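Local coordinates for flagellin B1 (Methanocaldococcus jannaschii DSM 2661, PDB 5YA6), which is an archaeal flagellin that probably assembles into the archaellum filament and carries a bound calcium ion, at residues G17-Y22 with K31-I36; I55-S60 with F128-P133; L63-V68 with S93-G98; R135-G140 with V151-T156. One frame throughout, in Å; residues are numbered along the deposited sequence. Where two conformers were deposited one is given.

Contact 1. Residues G17-Y22 with K31-I36; sequences GVTGHY and KLAIYI
Thr19 and Ala33 face each other as a hydrogen-bonded pair of the antiparallel beta hairpin formed by strands 13-23 and 28-38. Two backbone bonds close this pair: Thr19 N donates to Ala33 O and Ala33 N to Thr19 O, each over 2.9 Å. One rung further along, Tyr35 N reaches Gly17 O at 2.8 Å; toward the turn, His21 N donates to Lys31 O. Ala33 O also receives a CA-H contact from Val18. Gly17 has backbone angles that would jam a CB against the preceding carbonyl.

Apolar contacts lie on the face bearing Val18, Leu32 and Ile34. Val18 and Ile34 point the same way side by side, with CG1 of Val18 4.1 Å from CG1 of Ile34, and Phe154 of strand 150-155 packs on Val18 and Leu32.

The other face is more polar. His21 and Lys31 touch through their CB atoms and then diverge, His21 ND1 to Asp30 and Lys31 NZ to the Phe79 carbonyl. Thr19 OG1, held between its backbone N and carbonyl carbon (chi1 66°), meets the Tyr35 ring at its edge. One water bridges the two residues, 2.9 Å from Thr19 OG1 and 2.7 Å from Tyr35 OH.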
# COMPACT_ATOMS: atom_id res chain seq x y z
N GLY B 17 2.11 8.66 -11.59
CA GLY B 17 2.74 7.63 -12.35
C GLY B 17 3.89 7.00 -11.64
O GLY B 17 4.50 7.61 -10.78
N VAL B 18 4.16 5.75 -11.98
CA VAL B 18 5.36 5.06 -11.57
C VAL B 18 5.96 4.33 -12.77
O VAL B 18 5.24 3.61 -13.47
CB VAL B 18 5.13 4.04 -10.41
CG1 VAL B 18 6.47 3.46 -9.98
CG2 VAL B 18 4.42 4.75 -9.25
N THR B 19 7.26 4.52 -12.98
CA THR B 19 7.96 3.74 -14.01
C THR B 19 9.03 2.93 -13.32
O THR B 19 9.45 3.25 -12.20
CB THR B 19 8.57 4.59 -15.09
OG1 THR B 19 9.59 5.33 -14.48
CG2 THR B 19 7.59 5.52 -15.74
N GLY B 20 9.39 1.82 -13.94
CA GLY B 20 10.47 0.96 -13.43
C GLY B 20 11.49 0.73 -14.51
O GLY B 20 11.19 0.71 -15.71
N HIS B 21 12.71 0.49 -14.06
CA HIS B 21 13.79 0.10 -14.92
C HIS B 21 14.01 -1.39 -14.81
O HIS B 21 14.20 -1.88 -13.68
CB HIS B 21 15.11 0.77 -14.46
CG HIS B 21 16.27 0.43 -15.33
ND1 HIS B 21 17.11 -0.61 -15.05
CD2 HIS B 21 16.62 0.88 -16.56
CE1 HIS B 21 17.98 -0.74 -16.04
NE2 HIS B 21 17.73 0.18 -16.94
N TYR B 22 13.95 -2.12 -15.92
CA TYR B 22 14.25 -3.51 -15.95
C TYR B 22 15.72 -3.77 -16.35
O TYR B 22 16.17 -3.26 -17.40
CB TYR B 22 13.33 -4.20 -17.00
CG TYR B 22 13.69 -5.61 -17.38
CD1 TYR B 22 13.81 -6.59 -16.44
CD2 TYR B 22 13.81 -6.00 -18.73
CE1 TYR B 22 14.12 -7.89 -16.76
CE2 TYR B 22 14.12 -7.30 -19.07
CZ TYR B 22 14.23 -8.26 -18.10
OH TYR B 22 14.52 -9.55 -18.43
N LYS B 31 15.09 -0.43 -10.28
CA LYS B 31 14.92 0.95 -9.93
C LYS B 31 13.50 1.40 -10.23
O LYS B 31 12.86 0.89 -11.23
CB LYS B 31 15.89 1.87 -10.66
CG LYS B 31 17.36 1.75 -10.30
CD LYS B 31 18.16 2.70 -11.20
CE LYS B 31 19.52 2.90 -10.64
NZ LYS B 31 20.32 3.79 -11.55
N LEU B 32 12.99 2.31 -9.39
CA LEU B 32 11.62 2.88 -9.52
C LEU B 32 11.74 4.38 -9.63
O LEU B 32 12.59 5.00 -8.99
CB LEU B 32 10.70 2.55 -8.33
CG LEU B 32 10.45 1.07 -8.09
CD1 LEU B 32 9.80 0.87 -6.76
CD2 LEU B 32 9.62 0.47 -9.22
N ALA B 33 10.82 4.99 -10.36
CA ALA B 33 10.70 6.43 -10.45
C ALA B 33 9.23 6.76 -10.18
O ALA B 33 8.32 6.40 -11.00
CB ALA B 33 11.15 6.92 -11.83
N ILE B 34 8.98 7.43 -9.03
CA ILE B 34 7.60 7.69 -8.60
C ILE B 34 7.31 9.15 -8.81
O ILE B 34 7.93 10.04 -8.16
CB ILE B 34 7.41 7.30 -7.12
CG1 ILE B 34 7.77 5.83 -6.94
CG2 ILE B 34 6.03 7.69 -6.62
CD1 ILE B 34 8.01 5.45 -5.47
N TYR B 35 6.40 9.45 -9.72
CA TYR B 35 6.11 10.85 -10.08
C TYR B 35 4.97 11.40 -9.24
O TYR B 35 3.97 10.74 -9.01
CB TYR B 35 5.76 11.01 -11.54
CG TYR B 35 6.94 10.63 -12.46
CD1 TYR B 35 7.24 9.32 -12.77
CD2 TYR B 35 7.70 11.61 -13.06
CE1 TYR B 35 8.30 8.98 -13.59
CE2 TYR B 35 8.78 11.28 -13.89
CZ TYR B 35 9.06 9.97 -14.18
OH TYR B 35 10.16 9.68 -14.99
N ILE B 36 5.26 12.59 -8.70
CA ILE B 36 4.46 13.29 -7.68
C ILE B 36 4.13 14.74 -8.11
O ILE B 36 4.99 15.42 -8.65
CB ILE B 36 5.26 13.35 -6.37
CG1 ILE B 36 5.56 11.91 -5.85
CG2 ILE B 36 4.56 14.23 -5.36
CD1 ILE B 36 4.32 11.15 -5.41
O HOH W 1 10.62 7.36 -16.27

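Contact 2. Residues I55-S60 with F128-P133; sequences IYDGES and FNKAIP
Tyr56 turns an edge of its ring onto the face of Phe128 in a T-shaped pair whose planes meet at 58°. Tyr56 CD2 makes the closest approach, 3.6 Å from Phe128 CG, and lies over the Phe128 face displaced toward the rim. Tyr56 CB is set over the same ring, 4.1 Å from its centroid, as a CH-pi contact. Phe128 thus receives both the CB and one ring edge of the tyrosine on its face, and it also makes an edge-to-face contact with His61.

The far end of Tyr56 meets the loop that follows helix 124-128. Its OH lies 3.2 Å from Lys130 CE, which sits at the ring edge near the plane, and 3.1 Å from Pro133 CD, which comes in obliquely. Ile132 CG2 adds an apolar contact with Tyr56 CE1.

Asp57 CB rests over the centre of the Tyr56 ring, 3.5 Å above its plane. The aspartate belongs to a type I' turn from Tyr56 to Glu59, which joins strands 51-56 and 59-69. Lys130, bent at its last torsion (chi4 -69°), brings NZ to within 3.0 Å of Asp57 OD2, and the two side chains cross at about a right angle. The ammonium meets this oxygen from above the carboxylate plane, 40° out of it.

The contact therefore pairs a buried aromatic core with a salt bridge at an exposed turn. Because Asp57 is exposed there, solvent would probably screen the bridge, while the apolar contact of Tyr56 with Phe128 is buried.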
# COMPACT_ATOMS: atom_id res chain seq x y z
N ILE B 55 5.57 -1.42 0.87
CA ILE B 55 5.45 -2.82 1.25
C ILE B 55 5.68 -3.72 0.03
O ILE B 55 5.11 -3.53 -1.05
CB ILE B 55 4.00 -3.10 1.76
CG1 ILE B 55 3.61 -2.22 2.92
CG2 ILE B 55 3.82 -4.60 2.11
CD1 ILE B 55 2.11 -1.99 3.10
N TYR B 56 6.55 -4.75 0.20
CA TYR B 56 6.85 -5.69 -0.87
C TYR B 56 7.39 -6.95 -0.18
O TYR B 56 8.23 -6.87 0.70
CB TYR B 56 7.83 -5.08 -1.96
CG TYR B 56 8.37 -6.17 -2.85
CD1 TYR B 56 7.57 -6.90 -3.70
CD2 TYR B 56 9.73 -6.56 -2.76
CE1 TYR B 56 8.03 -7.99 -4.42
CE2 TYR B 56 10.22 -7.58 -3.55
CZ TYR B 56 9.39 -8.31 -4.36
OH TYR B 56 9.84 -9.41 -5.02
N ASP B 57 6.86 -8.10 -0.55
CA ASP B 57 7.43 -9.38 -0.22
C ASP B 57 7.54 -9.57 1.29
O ASP B 57 8.51 -10.04 1.77
CB ASP B 57 8.82 -9.54 -0.90
CG ASP B 57 9.35 -11.01 -0.88
OD1 ASP B 57 8.55 -11.95 -0.90
OD2 ASP B 57 10.55 -11.17 -0.80
N GLY B 58 6.50 -9.17 2.01
CA GLY B 58 6.41 -9.48 3.40
C GLY B 58 7.27 -8.60 4.29
O GLY B 58 7.49 -8.92 5.47
N GLU B 59 7.70 -7.44 3.78
CA GLU B 59 8.39 -6.43 4.56
C GLU B 59 7.87 -5.03 4.25
O GLU B 59 7.56 -4.73 3.12
CB GLU B 59 9.92 -6.40 4.31
CG GLU B 59 10.69 -7.66 4.62
CD GLU B 59 12.21 -7.47 4.43
OE1 GLU B 59 12.79 -6.39 4.84
OE2 GLU B 59 12.78 -8.39 3.81
N SER B 60 7.91 -4.17 5.24
CA SER B 60 7.54 -2.80 5.10
C SER B 60 8.88 -2.02 5.20
O SER B 60 9.85 -2.46 5.90
CB SER B 60 6.58 -2.39 6.22
OG SER B 60 6.06 -1.08 6.00
N PHE B 128 15.10 -3.67 -1.44
CA PHE B 128 14.49 -4.97 -1.31
C PHE B 128 15.49 -6.10 -1.32
O PHE B 128 15.09 -7.23 -1.17
CB PHE B 128 13.43 -5.17 -2.44
CG PHE B 128 12.35 -4.09 -2.49
CD1 PHE B 128 11.74 -3.60 -1.35
CD2 PHE B 128 11.96 -3.54 -3.70
CE1 PHE B 128 10.73 -2.63 -1.42
CE2 PHE B 128 10.97 -2.59 -3.76
CZ PHE B 128 10.36 -2.11 -2.61
N ASN B 129 16.76 -5.77 -1.59
CA ASN B 129 17.88 -6.69 -1.70
C ASN B 129 17.79 -7.65 -2.87
O ASN B 129 18.44 -8.66 -2.89
CB ASN B 129 18.08 -7.42 -0.35
CG ASN B 129 18.74 -6.51 0.65
OD1 ASN B 129 18.07 -5.97 1.52
ND2 ASN B 129 20.02 -6.28 0.47
N LYS B 130 16.97 -7.31 -3.85
CA LYS B 130 16.89 -8.04 -5.11
C LYS B 130 16.04 -7.23 -6.05
O LYS B 130 15.35 -6.30 -5.60
CB LYS B 130 16.20 -9.40 -4.92
CG LYS B 130 14.83 -9.31 -4.27
CD LYS B 130 13.92 -10.43 -4.79
CE LYS B 130 12.65 -10.58 -3.95
NZ LYS B 130 12.95 -11.10 -2.59
N ALA B 131 16.11 -7.56 -7.35
CA ALA B 131 15.28 -6.86 -8.31
C ALA B 131 13.86 -7.42 -8.19
O ALA B 131 13.68 -8.54 -7.76
CB ALA B 131 15.83 -7.02 -9.71
N ILE B 132 12.87 -6.60 -8.53
CA ILE B 132 11.48 -7.03 -8.38
C ILE B 132 11.07 -7.93 -9.54
O ILE B 132 11.13 -7.51 -10.72
CB ILE B 132 10.55 -5.83 -8.31
CG1 ILE B 132 10.99 -4.82 -7.21
CG2 ILE B 132 9.14 -6.30 -8.11
CD1 ILE B 132 10.35 -3.49 -7.40
N PRO B 133 10.70 -9.18 -9.25
CA PRO B 133 10.35 -10.07 -10.35
C PRO B 133 8.97 -9.82 -10.89
O PRO B 133 8.20 -8.98 -10.38
CB PRO B 133 10.43 -11.46 -9.72
CG PRO B 133 10.24 -11.25 -8.30
CD PRO B 133 10.67 -9.87 -7.94

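Contact 3. Residues L63-V68 with S93-G98; sequences LNYSTV and SSYVVG
Tyr95 sets a face of its ring against Tyr65 CA and an edge against Leu63 O, across the parallel pair of strands 59-69 and 94-99. Its CG occupies the crowded position between its own backbone N and carbonyl carbon (chi1 59°), which starts the ring back toward the partner strand. From CB the ring begins at CG, 4.0 Å from Asn64 O. CD1 lies closer to that oxygen, and also touches Leu63 CB. CE1 reaches Leu63 O at 3.4 Å. On the face, Tyr65 CA makes a CH-pi contact 3.9 Å from the centroid, nearest to CZ. At the tip, OH packs 3.3 Å from Tyr65 CB and is hydrogen-bonded to Ala50 O. An alanine here would probably leave the Ala50 carbonyl without this hydroxyl partner and open a gap against Tyr65.

Beyond the ring, Tyr65 CE2 touches Val97 CG2 at 3.7 Å. Tyr95 N donates to Asn64 O and its own O accepts from Ser66 N at 2.9 Å. The next bond runs from Val97 N to Thr67 O at 2.8 Å, so Ser66 and Thr67 together face Val96 in a beta bulge.

Strand 94-99 lies between strands 59-69 and 117-123 in the mixed sheet, and the Tyr95 side chain packs against Leu52 of strand 51-56, Leu120 of strand 117-123 and Phe142 of strand 137-143.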
# COMPACT_ATOMS: atom_id res chain seq x y z
N LEU B 63 11.59 4.97 3.71
CA LEU B 63 12.71 5.68 3.08
C LEU B 63 12.61 7.14 3.32
O LEU B 63 11.54 7.79 3.23
CB LEU B 63 12.73 5.46 1.56
CG LEU B 63 13.00 4.11 0.96
CD1 LEU B 63 11.87 3.16 1.14
CD2 LEU B 63 13.23 4.22 -0.54
N ASN B 64 13.78 7.74 3.57
CA ASN B 64 13.87 9.15 3.87
C ASN B 64 14.54 9.98 2.78
O ASN B 64 15.18 9.40 1.87
CB ASN B 64 14.65 9.33 5.19
CG ASN B 64 13.91 8.68 6.35
OD1 ASN B 64 12.88 9.16 6.79
ND2 ASN B 64 14.42 7.56 6.81
N TYR B 65 14.37 11.29 2.84
CA TYR B 65 14.84 12.21 1.81
C TYR B 65 16.38 12.28 1.84
O TYR B 65 16.95 12.73 2.83
CB TYR B 65 14.20 13.56 2.09
CG TYR B 65 14.46 14.74 1.18
CD1 TYR B 65 15.70 15.41 1.19
CD2 TYR B 65 13.48 15.24 0.38
CE1 TYR B 65 15.90 16.49 0.39
CE2 TYR B 65 13.65 16.38 -0.38
CZ TYR B 65 14.89 17.03 -0.39
OH TYR B 65 15.01 18.16 -1.13
N SER B 66 17.03 11.92 0.74
CA SER B 66 18.50 12.05 0.69
C SER B 66 18.91 13.39 0.19
O SER B 66 19.68 14.11 0.88
CB SER B 66 19.07 10.97 -0.23
OG SER B 66 20.48 11.08 -0.26
N THR B 67 18.50 13.75 -1.02
CA THR B 67 18.81 15.05 -1.62
C THR B 67 17.88 15.33 -2.83
O THR B 67 16.98 14.47 -3.16
CB THR B 67 20.30 15.16 -2.02
OG1 THR B 67 20.59 16.52 -2.37
CG2 THR B 67 20.59 14.20 -3.22
N VAL B 68 18.07 16.44 -3.52
CA VAL B 68 17.33 16.82 -4.69
C VAL B 68 18.32 17.15 -5.84
O VAL B 68 19.44 17.63 -5.57
CB VAL B 68 16.36 18.01 -4.41
CG1 VAL B 68 17.08 19.20 -3.80
CG2 VAL B 68 15.61 18.44 -5.66
N SER B 93 17.75 2.81 2.32
CA SER B 93 16.83 3.51 3.17
C SER B 93 16.56 4.94 2.76
O SER B 93 16.05 5.71 3.53
CB SER B 93 17.35 3.48 4.62
OG SER B 93 18.48 4.27 4.69
N SER B 94 16.86 5.31 1.50
CA SER B 94 16.76 6.71 1.11
C SER B 94 16.26 6.85 -0.31
O SER B 94 16.56 5.96 -1.13
CB SER B 94 18.17 7.38 1.13
OG SER B 94 18.90 6.96 2.26
N TYR B 95 15.50 7.91 -0.60
CA TYR B 95 15.09 8.26 -1.98
C TYR B 95 15.77 9.57 -2.38
O TYR B 95 16.08 10.42 -1.52
CB TYR B 95 13.52 8.37 -2.21
CG TYR B 95 12.86 9.41 -1.34
CD1 TYR B 95 12.42 9.09 -0.08
CD2 TYR B 95 12.73 10.72 -1.76
CE1 TYR B 95 11.85 10.03 0.74
CE2 TYR B 95 12.17 11.68 -0.97
CZ TYR B 95 11.74 11.34 0.31
OH TYR B 95 11.24 12.36 1.10
N VAL B 96 15.97 9.77 -3.67
CA VAL B 96 16.42 11.05 -4.20
C VAL B 96 15.30 11.77 -4.93
O VAL B 96 14.56 11.13 -5.70
CB VAL B 96 17.65 10.78 -5.13
CG1 VAL B 96 18.06 12.05 -5.87
CG2 VAL B 96 18.75 10.12 -4.31
N VAL B 97 15.17 13.06 -4.75
CA VAL B 97 14.16 13.76 -5.49
C VAL B 97 14.74 14.35 -6.77
O VAL B 97 15.75 15.06 -6.73
CB VAL B 97 13.53 14.90 -4.66
CG1 VAL B 97 12.50 15.69 -5.45
CG2 VAL B 97 12.90 14.32 -3.36
N GLY B 98 14.11 14.07 -7.89
CA GLY B 98 14.48 14.71 -9.20
C GLY B 98 13.46 15.76 -9.51
O GLY B 98 12.23 15.52 -9.45

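Contact 4. Residues R135-G140 with V151-T156; sequences RSEVSG and VIQFTT
Val138 packs over one face of the Phe154 ring, and this buried pair is the tight part of the contact. Val138 CB, offset toward the rim, lies 3.5 Å from Phe154 CZ, with CG1 and CG2 also against the ring. The same residues exchange two nearly straight backbone bonds, Val138 N to Phe154 O at 2.9 Å and Phe154 N to Val138 O at 3.0 Å.

On the opposite face Thr155 is exposed and Glu137 partly so, while the second subunit covers part of this side near Ser139 and Gln153. Thr155 OG1 donates to Glu137 OE1 over 2.7 Å, approaching 37° out of the carboxylate plane. A leucine in place of Glu137 would probably leave the Thr155 hydroxyl without this acceptor and freer to turn. Glu137 packs on Val151 of the second subunit, and Ser139 OG accepts a bond from NE2 of Gln141 of that subunit.

Past the strand ends, Thr156 OG1 accepts from Ser136 N at 3.0 Å and is also hydrogen-bonded to Pro133 O, while Thr156 N donates to Ser136 O. Strands 137-143 and 150-155 form an antiparallel beta hairpin at one margin of the mixed sheet, with the Val138 and Phe154 side facing the core.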
# COMPACT_ATOMS: atom_id res chain seq x y z
N ARG B 135 5.05 -10.08 -11.84
CA ARG B 135 3.78 -10.37 -11.12
C ARG B 135 3.89 -10.07 -9.64
O ARG B 135 3.29 -10.77 -8.83
CB ARG B 135 3.34 -11.81 -11.36
CG ARG B 135 3.18 -12.12 -12.83
CD ARG B 135 2.20 -13.27 -13.00
NE ARG B 135 2.75 -14.51 -12.49
CZ ARG B 135 2.04 -15.59 -12.17
NH1 ARG B 135 2.68 -16.71 -11.72
NH2 ARG B 135 0.69 -15.56 -12.30
N SER B 136 4.64 -9.03 -9.28
CA SER B 136 4.90 -8.69 -7.92
C SER B 136 3.99 -7.50 -7.49
O SER B 136 3.92 -6.44 -8.13
CB SER B 136 6.32 -8.25 -7.71
OG SER B 136 7.23 -9.34 -7.72
N GLU B 137 3.41 -7.62 -6.30
CA GLU B 137 2.57 -6.55 -5.74
C GLU B 137 3.43 -5.58 -4.93
O GLU B 137 4.15 -5.97 -4.00
CB GLU B 137 1.53 -7.10 -4.76
CG GLU B 137 0.60 -8.09 -5.36
CD GLU B 137 -0.41 -7.50 -6.27
OE1 GLU B 137 -0.34 -6.30 -6.65
OE2 GLU B 137 -1.32 -8.27 -6.67
N VAL B 138 3.30 -4.29 -5.25
CA VAL B 138 3.93 -3.22 -4.50
C VAL B 138 2.92 -2.19 -4.06
O VAL B 138 2.12 -1.74 -4.88
CB VAL B 138 5.04 -2.49 -5.36
CG1 VAL B 138 5.76 -1.47 -4.48
CG2 VAL B 138 6.08 -3.52 -5.80
N SER B 139 2.94 -1.84 -2.77
CA SER B 139 1.96 -0.91 -2.16
C SER B 139 2.72 0.12 -1.35
O SER B 139 3.79 -0.15 -0.78
CB SER B 139 1.00 -1.68 -1.23
OG SER B 139 0.38 -2.69 -1.95
N GLY B 140 2.26 1.35 -1.32
CA GLY B 140 2.98 2.37 -0.53
C GLY B 140 2.28 3.71 -0.46
O GLY B 140 1.27 3.92 -1.13
N VAL B 151 -0.33 7.97 -3.14
CA VAL B 151 -0.58 6.56 -2.97
C VAL B 151 0.04 5.80 -4.16
O VAL B 151 -0.17 6.17 -5.36
CB VAL B 151 -2.10 6.25 -2.99
CG1 VAL B 151 -2.33 4.74 -2.99
CG2 VAL B 151 -2.70 6.92 -1.76
N ILE B 152 0.83 4.80 -3.84
CA ILE B 152 1.45 3.90 -4.77
C ILE B 152 0.82 2.52 -4.71
O ILE B 152 0.72 1.93 -3.63
CB ILE B 152 2.94 3.76 -4.47
CG1 ILE B 152 3.67 5.16 -4.63
CG2 ILE B 152 3.59 2.71 -5.37
CD1 ILE B 152 3.70 6.02 -3.37
N GLN B 153 0.25 2.13 -5.78
CA GLN B 153 -0.16 0.68 -5.94
C GLN B 153 0.03 0.11 -7.39
O GLN B 153 -0.50 0.63 -8.38
CB GLN B 153 -1.67 0.61 -5.70
CG GLN B 153 -2.16 -0.85 -5.77
CD GLN B 153 -1.31 -1.86 -4.99
OE1 GLN B 153 -0.85 -2.92 -5.51
NE2 GLN B 153 -1.10 -1.52 -3.74
N PHE B 154 0.80 -0.93 -7.48
CA PHE B 154 0.97 -1.56 -8.78
C PHE B 154 1.32 -3.00 -8.63
O PHE B 154 1.81 -3.43 -7.59
CB PHE B 154 2.00 -0.83 -9.64
CG PHE B 154 3.36 -0.78 -9.07
CD1 PHE B 154 4.28 -1.81 -9.32
CD2 PHE B 154 3.83 0.37 -8.41
CE1 PHE B 154 5.58 -1.74 -8.83
CE2 PHE B 154 5.09 0.45 -7.92
CZ PHE B 154 5.99 -0.59 -8.08
N THR B 155 1.03 -3.75 -9.68
CA THR B 155 1.48 -5.12 -9.80
C THR B 155 2.40 -5.11 -10.99
O THR B 155 1.98 -4.70 -12.07
CB THR B 155 0.30 -6.07 -10.11
OG1 THR B 155 -0.77 -5.80 -9.22
CG2 THR B 155 0.75 -7.53 -10.03
N THR B 156 3.66 -5.57 -10.83
CA THR B 156 4.56 -5.55 -11.98
C THR B 156 4.00 -6.55 -13.04
O THR B 156 3.37 -7.52 -12.69
CB THR B 156 6.00 -5.93 -11.65
OG1 THR B 156 6.09 -7.24 -11.13
CG2 THR B 156 6.54 -4.91 -10.66

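Overall arrangement
All four contacts reach one mixed beta sheet. Contact 1 comes first along the chain and closes before contact 2 opens; contact 3 falls between the two segments of contact 2, and contact 4 comes last. Contacts 2 and 3 share strand 59-69, with centres about 18 Å apart. Contacts 2 and 4 lie about 10 Å apart, where strands 51-56 and 137-143 are neighbours, and both touch the second subunit. Contacts 1 and 4, about 11 Å apart, meet through Phe154 and Ile152, so strands far apart in the sheet order pack together, consistent with a sheet that curls round a shared core. Contact 3 lies across the chain's centre from contact 4, about 20 Å away.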